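Local coordinates for uncharacterized protein MJ0764 (Methanocaldococcus jannaschii, PDB 2B8M) that is of unknown function but adopts the double-stranded beta-helix fold of the RmlC-like cupin family, at residues 28-34 with 94-100; 39-45 with 82-87; 45-49 with 104-108. All coordinates share one frame; numbering follows the deposited sequence.

All three contacts lie in the cupin beta-barrel. Contact 1 joins neighbouring strands 28-35 and 93-100 of the five-stranded antiparallel sheet; contact 2, about 13 Å away centre to centre, belongs to the four-stranded sheet and pairs 43-44 with 83-87. In sequence, both segments of contact 2 fall between the two strands of contact 1. The two sheets close on a shared apolar interior, where I32 packs on M40 and F96 on I86. Contact 3, about 16 Å from contact 1 and 14 Å from contact 2 (centre to centre), fastens the C-terminal 104-108 to the turn 45-49 at one end of the barrel; it shares S45 with contact 2 and a bound sulfate with contact 1.

Contact 1: 28-34 with 94-100; sequences QINHIVL and LEFFVVK. With SO4 (sulfate ion), chain B.
The ring of F96 lies under the side chain of I32, whose CB stands over one face, 3.9 Å from the ring centroid, in a CH-pi contact. Both belong to a seven-pair antiparallel ladder of the cupin double-stranded beta-helix, strands 28-34 and 94-100, with I32 and F96 in a hydrogen-bonded pair. F96 CG sits between its backbone N and carbonyl carbon (chi1 57°), which folds the ring back toward I32; I32 CD1 reaches on to V98 CG2 at 3.8 Å.

H31, V33, E95 and F97 occupy the other side of the sheet. H31 NE2 donates a nearly straight bond of 2.6 Å to E95 OE2, which it meets on the anti side, with the ring and carboxylate planes 65° apart. H31 ND1 is bonded to E19 of strand 17-23, so both ring nitrogens are held and the rotation of the imidazole is fixed. Its CD2 lies over one face of F97, 3.6 Å from F97 CE2. A leucine in place of H31 would probably leave E95 OE2 and E19 without the ring nitrogens that bond them. I52 of the second subunit packs on F97.

At the far end, K100 NZ has N46 as its main partner and makes a weak bond to Q28 OE1, while Q28 NE2 donates to sulfate O1 at 3.0 Å.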
loop_
_atom_site.group_PDB
_atom_site.type_symbol
_atom_site.label_atom_id
_atom_site.label_comp_id
_atom_site.label_asym_id
_atom_site.label_seq_id
_atom_site.Cartn_x
_atom_site.Cartn_y
_atom_site.Cartn_z
ATOM N N GLN A 28 -8.314 4.922 -2.435
ATOM C CA GLN A 28 -7.588 5.948 -1.713
ATOM C C GLN A 28 -6.343 5.334 -1.077
ATOM O O GLN A 28 -6.370 4.222 -0.533
ATOM C CB GLN A 28 -8.433 6.630 -0.650
ATOM C CG GLN A 28 -9.630 7.317 -1.139
ATOM C CD GLN A 28 -10.507 7.809 0.000
ATOM O OE1 GLN A 28 -10.798 7.069 0.957
ATOM N NE2 GLN A 28 -10.934 9.054 -0.086
ATOM N N ILE A 29 -5.228 6.048 -1.193
ATOM C CA ILE A 29 -3.989 5.625 -0.565
ATOM C C ILE A 29 -3.374 6.815 0.157
ATOM O O ILE A 29 -3.048 7.836 -0.445
ATOM C CB ILE A 29 -2.980 5.001 -1.580
ATOM C CG1 ILE A 29 -3.631 3.889 -2.420
ATOM C CG2 ILE A 29 -1.742 4.474 -0.830
ATOM C CD1 ILE A 29 -2.753 3.298 -3.470
ATOM N N ASN A 30 -3.206 6.673 1.465
ATOM C CA ASN A 30 -2.585 7.690 2.305
ATOM C C ASN A 30 -1.299 7.159 2.913
ATOM O O ASN A 30 -1.128 5.947 3.069
ATOM C CB ASN A 30 -3.582 8.150 3.385
ATOM C CG ASN A 30 -4.879 8.583 2.806
ATOM O OD1 ASN A 30 -4.920 9.139 1.697
ATOM N ND2 ASN A 30 -5.965 8.349 3.525
ATOM N N HIS A 31 -0.390 8.082 3.260
ATOM C CA HIS A 31 0.845 7.761 3.920
ATOM C C HIS A 31 0.881 8.508 5.244
ATOM O O HIS A 31 0.691 9.717 5.286
ATOM C CB HIS A 31 1.997 8.155 3.046
ATOM C CG HIS A 31 3.330 8.043 3.718
ATOM N ND1 HIS A 31 4.106 9.140 3.982
ATOM C CD2 HIS A 31 4.004 6.973 4.198
ATOM C CE1 HIS A 31 5.225 8.750 4.571
ATOM N NE2 HIS A 31 5.195 7.438 4.696
ATOM N N ILE A 32 1.088 7.777 6.322
ATOM C CA ILE A 32 1.041 8.363 7.659
ATOM C C ILE A 32 2.325 8.028 8.451
ATOM O O ILE A 32 2.788 6.895 8.450
ATOM C CB ILE A 32 -0.205 7.919 8.459
ATOM C CG1 ILE A 32 -1.475 8.309 7.668
ATOM C CG2 ILE A 32 -0.219 8.565 9.828
ATOM C CD1 ILE A 32 -2.711 7.822 8.212
ATOM N N VAL A 33 2.878 9.061 9.084
ATOM C CA VAL A 33 3.920 8.929 10.065
ATOM C C VAL A 33 3.464 9.518 11.367
ATOM O O VAL A 33 3.036 10.691 11.424
ATOM C CB VAL A 33 5.237 9.600 9.595
ATOM C CG1 VAL A 33 6.361 9.383 10.612
ATOM C CG2 VAL A 33 5.608 9.053 8.251
ATOM N N LEU A 34 3.563 8.703 12.422
ATOM C CA LEU A 34 3.242 9.143 13.771
ATOM C C LEU A 34 4.433 8.924 14.627
ATOM O O LEU A 34 4.828 7.775 14.896
ATOM C CB LEU A 34 2.055 8.342 14.348
ATOM C CG LEU A 34 0.727 8.471 13.604
ATOM C CD1 LEU A 34 -0.289 7.608 14.310
ATOM C CD2 LEU A 34 0.265 9.928 13.558
ATOM N N LEU A 94 6.157 5.447 13.880
ATOM C CA LEU A 94 5.272 4.490 13.248
ATOM C C LEU A 94 4.967 5.057 11.902
ATOM O O LEU A 94 4.548 6.213 11.821
ATOM C CB LEU A 94 3.946 4.396 13.979
ATOM C CG LEU A 94 2.692 3.723 13.384
ATOM C CD1 LEU A 94 2.929 2.253 13.037
ATOM C CD2 LEU A 94 1.588 3.800 14.340
ATOM N N GLU A 95 5.175 4.245 10.881
ATOM C CA GLU A 95 4.944 4.616 9.505
ATOM C C GLU A 95 4.088 3.548 8.830
ATOM O O GLU A 95 4.425 2.366 8.863
ATOM C CB GLU A 95 6.278 4.800 8.763
ATOM C CG GLU A 95 6.078 5.379 7.401
ATOM C CD GLU A 95 7.365 5.637 6.655
ATOM O OE1 GLU A 95 8.436 5.363 7.226
ATOM O OE2 GLU A 95 7.304 6.099 5.488
ATOM N N PHE A 96 2.994 3.973 8.202
ATOM C CA PHE A 96 2.094 3.039 7.496
ATOM C C PHE A 96 1.451 3.686 6.282
ATOM O O PHE A 96 1.392 4.919 6.185
ATOM C CB PHE A 96 1.054 2.401 8.420
ATOM C CG PHE A 96 0.198 3.360 9.130
ATOM C CD1 PHE A 96 0.683 4.060 10.210
ATOM C CD2 PHE A 96 -1.106 3.578 8.734
ATOM C CE1 PHE A 96 -0.139 4.975 10.897
ATOM C CE2 PHE A 96 -1.922 4.479 9.380
ATOM C CZ PHE A 96 -1.434 5.198 10.461
ATOM N N PHE A 97 0.986 2.846 5.369
ATOM C CA PHE A 97 0.065 3.260 4.337
ATOM C C PHE A 97 -1.330 2.798 4.657
ATOM O O PHE A 97 -1.516 1.745 5.253
ATOM C CB PHE A 97 0.477 2.729 2.967
ATOM C CG PHE A 97 1.817 3.242 2.532
ATOM C CD1 PHE A 97 2.988 2.584 2.900
ATOM C CD2 PHE A 97 1.904 4.410 1.783
ATOM C CE1 PHE A 97 4.198 3.106 2.522
ATOM C CE2 PHE A 97 3.118 4.908 1.388
ATOM C CZ PHE A 97 4.255 4.272 1.761
ATOM N N VAL A 98 -2.290 3.596 4.213
ATOM C CA VAL A 98 -3.694 3.289 4.351
ATOM C C VAL A 98 -4.227 3.102 2.944
ATOM O O VAL A 98 -4.068 3.983 2.122
ATOM C CB VAL A 98 -4.466 4.437 5.011
ATOM C CG1 VAL A 98 -5.917 4.127 5.101
ATOM C CG2 VAL A 98 -3.923 4.735 6.403
ATOM N N VAL A 99 -4.820 1.933 2.680
ATOM C CA VAL A 99 -5.394 1.626 1.390
ATOM C C VAL A 99 -6.882 1.444 1.617
ATOM O O VAL A 99 -7.314 0.678 2.475
ATOM C CB VAL A 99 -4.794 0.341 0.791
ATOM C CG1 VAL A 99 -5.562 -0.077 -0.472
ATOM C CG2 VAL A 99 -3.309 0.491 0.559
ATOM N N LYS A 100 -7.687 2.174 0.864
ATOM C CA LYS A 100 -9.128 2.094 1.036
ATOM C C LYS A 100 -9.757 1.811 -0.309
ATOM O O LYS A 100 -9.487 2.492 -1.299
ATOM C CB LYS A 100 -9.673 3.384 1.654
ATOM C CG LYS A 100 -9.093 3.729 3.014
ATOM C CD LYS A 100 -9.345 5.172 3.361
ATOM C CE LYS A 100 -10.806 5.473 3.434
ATOM N NZ LYS A 100 -11.065 6.900 3.760
HETATM S S SO4 B . -11.771 10.328 3.514
HETATM O O1 SO4 B . -12.483 9.760 2.367
HETATM O O2 SO4 B . -10.437 10.768 3.096
HETATM O O3 SO4 B . -12.505 11.472 4.055
HETATM O O4 SO4 B . -11.642 9.322 4.560
#

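Contact 2: 39-45 with 82-87; sequences QMPKHYS and VKMLIQ. With EDO (1,2-ethanediol), chain H; SO4 (sulfate ion), chain C.
One face of the H43 imidazole carries M84 CG, 4.1 Å from the ring centroid in a CH-pi contact, and its edge is held at both nitrogens: ND1 donates to P41 O at 2.9 Å, and NE2 shares a hydrogen bond with O2 of a bound ethanediol. The selenium of M84, a selenomethionine, approaches this ring obliquely. A chi1 of 69° turns the H43 ring back along its own chain to P41 O. The phenol of Y44 has K83 CB over one face, 3.8 Å from the centroid, and the lysine chain continues past OH.

M84 N to H43 O (2.8 Å) and the longer H43 N to M84 O make H43-M84 a hydrogen-bonded antiparallel pair. Beyond it S45 grips V82 twice: S45 N donates to V82 O, and V82 N to S45 OG, which also bonds P79. Toward Q39 the register shifts by one; there M40 N binds I86 O at 2.9 Å, and a water joins P41 O to I86 N.

Strand 43-44 forms one border of the four-stranded sheet of the cupin barrel, 83-87 lies between it and 57-62, and M40 and I86 pack on L34 of strand 28-35 in the opposing sheet.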
loop_
_atom_site.group_PDB
_atom_site.type_symbol
_atom_site.label_atom_id
_atom_site.label_comp_id
_atom_site.label_asym_id
_atom_site.label_seq_id
_atom_site.Cartn_x
_atom_site.Cartn_y
_atom_site.Cartn_z
ATOM N N GLN A 39 -1.388 10.329 17.759
ATOM C CA GLN A 39 -2.446 9.452 17.313
ATOM C C GLN A 39 -3.320 10.103 16.263
ATOM O O GLN A 39 -3.333 11.317 16.136
ATOM C CB GLN A 39 -3.296 9.015 18.483
ATOM C CG GLN A 39 -4.056 10.104 19.202
ATOM C CD GLN A 39 -4.527 9.616 20.541
ATOM O OE1 GLN A 39 -3.704 9.296 21.386
ATOM N NE2 GLN A 39 -5.843 9.505 20.735
HETATM N N MSE A 40 -4.066 9.264 15.547
HETATM C CA MSE A 40 -5.064 9.722 14.575
HETATM C C MSE A 40 -6.450 9.915 15.223
HETATM O O MSE A 40 -6.732 9.396 16.297
HETATM C CB MSE A 40 -5.182 8.726 13.421
HETATM C CG MSE A 40 -3.896 8.451 12.682
HETATM SE SE MSE A 40 -3.282 10.025 11.751
HETATM C CE MSE A 40 -4.670 10.124 10.334
ATOM N N PRO A 41 -7.344 10.657 14.543
ATOM C CA PRO A 41 -8.687 10.841 15.103
ATOM C C PRO A 41 -9.435 9.528 15.235
ATOM O O PRO A 41 -9.289 8.648 14.373
ATOM C CB PRO A 41 -9.368 11.757 14.066
ATOM C CG PRO A 41 -8.224 12.501 13.469
ATOM C CD PRO A 41 -7.199 11.409 13.298
ATOM N N LYS A 42 -10.222 9.400 16.293
ATOM C CA LYS A 42 -11.137 8.270 16.409
ATOM C C LYS A 42 -12.294 8.460 15.443
ATOM O O LYS A 42 -12.860 9.546 15.340
ATOM C CB LYS A 42 -11.679 8.114 17.827
ATOM C CG LYS A 42 -12.544 6.872 17.997
ATOM C CD LYS A 42 -13.018 6.687 19.410
ATOM C CE LYS A 42 -11.917 6.160 20.271
ATOM N NZ LYS A 42 -12.478 5.574 21.527
ATOM N N HIS A 43 -12.643 7.402 14.733
ATOM C CA HIS A 43 -13.664 7.496 13.693
ATOM C C HIS A 43 -14.083 6.110 13.261
ATOM O O HIS A 43 -13.428 5.136 13.575
ATOM C CB HIS A 43 -13.136 8.275 12.466
ATOM C CG HIS A 43 -12.074 7.559 11.699
ATOM N ND1 HIS A 43 -10.783 7.436 12.166
ATOM C CD2 HIS A 43 -12.108 6.906 10.511
ATOM C CE1 HIS A 43 -10.064 6.758 11.288
ATOM N NE2 HIS A 43 -10.842 6.426 10.274
ATOM N N TYR A 44 -15.176 6.043 12.522
ATOM C CA TYR A 44 -15.637 4.787 11.900
ATOM C C TYR A 44 -15.101 4.757 10.493
ATOM O O TYR A 44 -15.205 5.759 9.748
ATOM C CB TYR A 44 -17.150 4.751 11.834
ATOM C CG TYR A 44 -17.790 4.500 13.167
ATOM C CD1 TYR A 44 -17.813 5.500 14.148
ATOM C CD2 TYR A 44 -18.310 3.252 13.480
ATOM C CE1 TYR A 44 -18.372 5.260 15.399
ATOM C CE2 TYR A 44 -18.878 2.999 14.714
ATOM C CZ TYR A 44 -18.926 4.009 15.669
ATOM O OH TYR A 44 -19.490 3.740 16.895
ATOM N N SER A 45 -14.552 3.615 10.096
ATOM C CA SER A 45 -13.998 3.491 8.756
ATOM C C SER A 45 -15.070 3.781 7.747
ATOM O O SER A 45 -16.191 3.307 7.906
ATOM C CB SER A 45 -13.479 2.083 8.506
ATOM O OG SER A 45 -14.453 1.145 8.919
ATOM N N VAL A 82 -16.461 0.425 11.028
ATOM C CA VAL A 82 -15.904 -0.050 12.283
ATOM C C VAL A 82 -15.210 1.135 12.996
ATOM O O VAL A 82 -14.386 1.855 12.380
ATOM C CB VAL A 82 -14.875 -1.195 12.028
ATOM C CG1 VAL A 82 -14.084 -1.548 13.284
ATOM C CG2 VAL A 82 -15.556 -2.443 11.507
ATOM N N LYS A 83 -15.497 1.304 14.281
ATOM C CA LYS A 83 -14.874 2.344 15.085
ATOM C C LYS A 83 -13.442 1.981 15.371
ATOM O O LYS A 83 -13.168 0.878 15.904
ATOM C CB LYS A 83 -15.599 2.529 16.398
ATOM C CG LYS A 83 -15.096 3.696 17.197
ATOM C CD LYS A 83 -16.102 4.159 18.233
ATOM C CE LYS A 83 -16.575 3.052 19.147
ATOM N NZ LYS A 83 -17.456 3.530 20.219
HETATM N N MSE A 84 -12.543 2.873 14.983
HETATM C CA MSE A 84 -11.124 2.626 15.144
HETATM C C MSE A 84 -10.337 3.799 15.689
HETATM O O MSE A 84 -10.691 4.985 15.526
HETATM C CB MSE A 84 -10.478 2.244 13.819
HETATM C CG MSE A 84 -10.675 3.288 12.739
HETATM SE SE MSE A 84 -10.104 2.662 10.967
HETATM C CE MSE A 84 -8.309 2.420 11.363
ATOM N N LEU A 85 -9.270 3.433 16.374
ATOM C CA LEU A 85 -8.265 4.390 16.808
ATOM C C LEU A 85 -6.866 3.822 16.581
ATOM O O LEU A 85 -6.588 2.673 16.986
ATOM C CB LEU A 85 -8.417 4.644 18.275
ATOM C CG LEU A 85 -7.384 5.556 18.915
ATOM C CD1 LEU A 85 -7.475 6.910 18.277
ATOM C CD2 LEU A 85 -7.544 5.579 20.396
ATOM N N ILE A 86 -6.026 4.636 15.934
ATOM C CA ILE A 86 -4.635 4.330 15.705
ATOM C C ILE A 86 -3.779 5.227 16.532
ATOM O O ILE A 86 -3.816 6.451 16.381
ATOM C CB ILE A 86 -4.257 4.521 14.218
ATOM C CG1 ILE A 86 -4.982 3.487 13.341
ATOM C CG2 ILE A 86 -2.770 4.398 13.981
ATOM C CD1 ILE A 86 -4.848 3.794 11.850
ATOM N N GLN A 87 -2.944 4.611 17.347
ATOM C CA GLN A 87 -1.994 5.304 18.205
ATOM C C GLN A 87 -0.589 4.752 18.022
ATOM O O GLN A 87 -0.412 3.575 17.707
ATOM C CB GLN A 87 -2.362 5.131 19.675
ATOM C CG GLN A 87 -3.743 5.567 20.089
ATOM C CD GLN A 87 -3.975 5.181 21.514
ATOM O OE1 GLN A 87 -3.938 6.025 22.434
ATOM N NE2 GLN A 87 -4.186 3.898 21.732
HETATM C C1 EDO H . -7.236 4.924 8.053
HETATM O O1 EDO H . -6.530 5.812 8.908
HETATM C C2 EDO H . -8.629 4.638 8.574
HETATM O O2 EDO H . -9.615 5.387 7.869
HETATM S S SO4 C . -13.482 7.911 23.918
HETATM O O1 SO4 C . -14.325 6.717 24.011
HETATM O O2 SO4 C . -12.563 7.934 25.084
HETATM O O3 SO4 C . -12.697 7.781 22.682
HETATM O O4 SO4 C . -14.308 9.139 23.958
HETATM O O HOH W 1 -7.643 6.387 14.137
HETATM O O HOH W 2 -15.868 5.977 21.796
#

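Contact 3: 45-49 with 104-108. With SO4 (sulfate ion), chain B.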
loop_
_atom_site.group_PDB
_atom_site.type_symbol
_atom_site.label_atom_id
_atom_site.label_comp_id
_atom_site.label_asym_id
_atom_site.label_seq_id
_atom_site.Cartn_x
_atom_site.Cartn_y
_atom_site.Cartn_z
ATOM N N SER A 45 -14.552 3.615 10.096
ATOM C CA SER A 45 -13.998 3.491 8.756
ATOM C C SER A 45 -15.070 3.781 7.747
ATOM O O SER A 45 -16.191 3.307 7.906
ATOM C CB SER A 45 -13.479 2.083 8.506
ATOM O OG SER A 45 -14.453 1.145 8.919
ATOM N N ASN A 46 -14.749 4.557 6.709
ATOM C CA ASN A 46 -15.738 4.867 5.670
ATOM C C ASN A 46 -15.515 4.079 4.383
ATOM O O ASN A 46 -16.165 4.337 3.380
ATOM C CB ASN A 46 -15.821 6.372 5.354
ATOM C CG ASN A 46 -14.519 6.957 4.803
ATOM O OD1 ASN A 46 -13.506 6.260 4.590
ATOM N ND2 ASN A 46 -14.551 8.262 4.559
ATOM N N SER A 47 -14.614 3.117 4.441
ATOM C CA SER A 47 -14.561 2.071 3.446
ATOM C C SER A 47 -13.873 0.894 4.060
ATOM O O SER A 47 -13.560 0.887 5.251
ATOM C CB SER A 47 -13.830 2.540 2.181
ATOM O OG SER A 47 -13.976 1.646 1.051
ATOM N N TYR A 48 -13.568 -0.102 3.224
ATOM C CA TYR A 48 -12.787 -1.246 3.636
ATOM C C TYR A 48 -11.314 -0.835 3.650
ATOM O O TYR A 48 -10.789 -0.274 2.674
ATOM C CB TYR A 48 -13.039 -2.441 2.704
ATOM C CG TYR A 48 -14.438 -2.903 2.759
ATOM C CD1 TYR A 48 -14.848 -3.836 3.703
ATOM C CD2 TYR A 48 -15.388 -2.351 1.907
ATOM C CE1 TYR A 48 -16.178 -4.233 3.743
ATOM C CE2 TYR A 48 -16.689 -2.724 1.962
ATOM C CZ TYR A 48 -17.086 -3.674 2.891
ATOM O OH TYR A 48 -18.435 -4.045 2.969
ATOM N N VAL A 49 -10.646 -1.101 4.773
ATOM C CA VAL A 49 -9.306 -0.527 5.061
ATOM C C VAL A 49 -8.256 -1.598 5.210
ATOM O O VAL A 49 -8.482 -2.614 5.861
ATOM C CB VAL A 49 -9.326 0.312 6.358
ATOM C CG1 VAL A 49 -7.909 0.838 6.761
ATOM C CG2 VAL A 49 -10.322 1.443 6.236
ATOM N N PRO A 104 -14.888 5.757 -0.644
ATOM C CA PRO A 104 -16.004 5.930 0.287
ATOM C C PRO A 104 -17.322 6.367 -0.372
ATOM O O PRO A 104 -18.402 5.960 0.054
ATOM C CB PRO A 104 -15.468 6.978 1.251
ATOM C CG PRO A 104 -13.989 6.707 1.321
ATOM C CD PRO A 104 -13.621 6.256 -0.064
ATOM N N LYS A 105 -17.259 7.165 -1.431
ATOM C CA LYS A 105 -18.501 7.633 -2.038
ATOM C C LYS A 105 -19.349 6.475 -2.548
ATOM O O LYS A 105 -20.594 6.554 -2.558
ATOM C CB LYS A 105 -18.240 8.666 -3.135
ATOM C CG LYS A 105 -17.683 8.096 -4.439
ATOM C CD LYS A 105 -17.188 9.253 -5.320
ATOM C CE LYS A 105 -16.638 8.768 -6.639
ATOM N NZ LYS A 105 -16.452 9.950 -7.542
ATOM N N LYS A 106 -18.695 5.386 -2.938
ATOM C CA LYS A 106 -19.389 4.238 -3.480
ATOM C C LYS A 106 -20.158 3.501 -2.410
ATOM O O LYS A 106 -21.077 2.749 -2.712
ATOM C CB LYS A 106 -18.428 3.293 -4.195
ATOM C CG LYS A 106 -17.692 3.932 -5.367
ATOM C CD LYS A 106 -18.593 4.301 -6.542
ATOM C CE LYS A 106 -17.754 4.680 -7.763
ATOM N N LEU A 107 -19.801 3.720 -1.154
ATOM C CA LEU A 107 -20.496 3.054 -0.073
ATOM C C LEU A 107 -21.515 3.975 0.564
ATOM O O LEU A 107 -22.237 3.566 1.496
ATOM C CB LEU A 107 -19.496 2.566 0.944
ATOM C CG LEU A 107 -18.620 1.433 0.398
ATOM C CD1 LEU A 107 -17.617 1.066 1.409
ATOM C CD2 LEU A 107 -19.472 0.230 0.046
ATOM N N ASN A 108 -21.605 5.198 0.048
ATOM C CA ASN A 108 -22.497 6.188 0.630
ATOM C C ASN A 108 -23.797 6.283 -0.163
ATOM O O ASN A 108 -24.131 7.310 -0.778
ATOM C CB ASN A 108 -21.820 7.539 0.754
ATOM C CG ASN A 108 -22.608 8.487 1.615
ATOM O OD1 ASN A 108 -23.484 8.063 2.394
ATOM N ND2 ASN A 108 -22.331 9.771 1.476
HETATM S S SO4 B . -11.771 10.328 3.514
HETATM O O1 SO4 B . -12.483 9.760 2.367
HETATM O O2 SO4 B . -10.437 10.768 3.096
HETATM O O3 SO4 B . -12.505 11.472 4.055
HETATM O O4 SO4 B . -11.642 9.322 4.560
HETATM O O HOH W 3 -18.535 5.630 2.837
#
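The N46 amide sits against the CB-CG edge of P104, with N46 OD1 3.3 Å from P104 CG. Here, at one end of the cupin beta-barrel, the turn leading into strand 49-55 is bound to the C-terminal segment that follows strand 93-100. L107 makes the other half of the contact: its CD1 touches S47 OG at 3.7 Å and, obliquely, Y48 CE2 at 3.9 Å. No direct hydrogen bond joins the two segments; instead one water donates to both N46 O and P104 O, each at 2.8 Å, bridging the backbones.

Further out, both ends of the N46 amide are occupied. OD1 accepts from K100 NZ, and ND2 donates to a sulfate, probably from the crystallisation liquor, which also binds K20 and Q28. The N46 side chain leaves its backbone with chi1 at 62°, which brings the amide up to P104 CG and the anion. The gathered lysines and amides would be expected to favour an anion here.

S47 OG is bonded to P102 O, two residues ahead of P104, and Y48 stacks on H26 of the second subunit, setting this turn beside the dimer interface. Residues 104-106 have helical backbone angles, and L107 N returns to P104 O, a turn that places both side chains against 46-48. At the sulfate, N46 ND2 reaches O4 at 3.1 Å and, weakly, O1 at 3.4 Å.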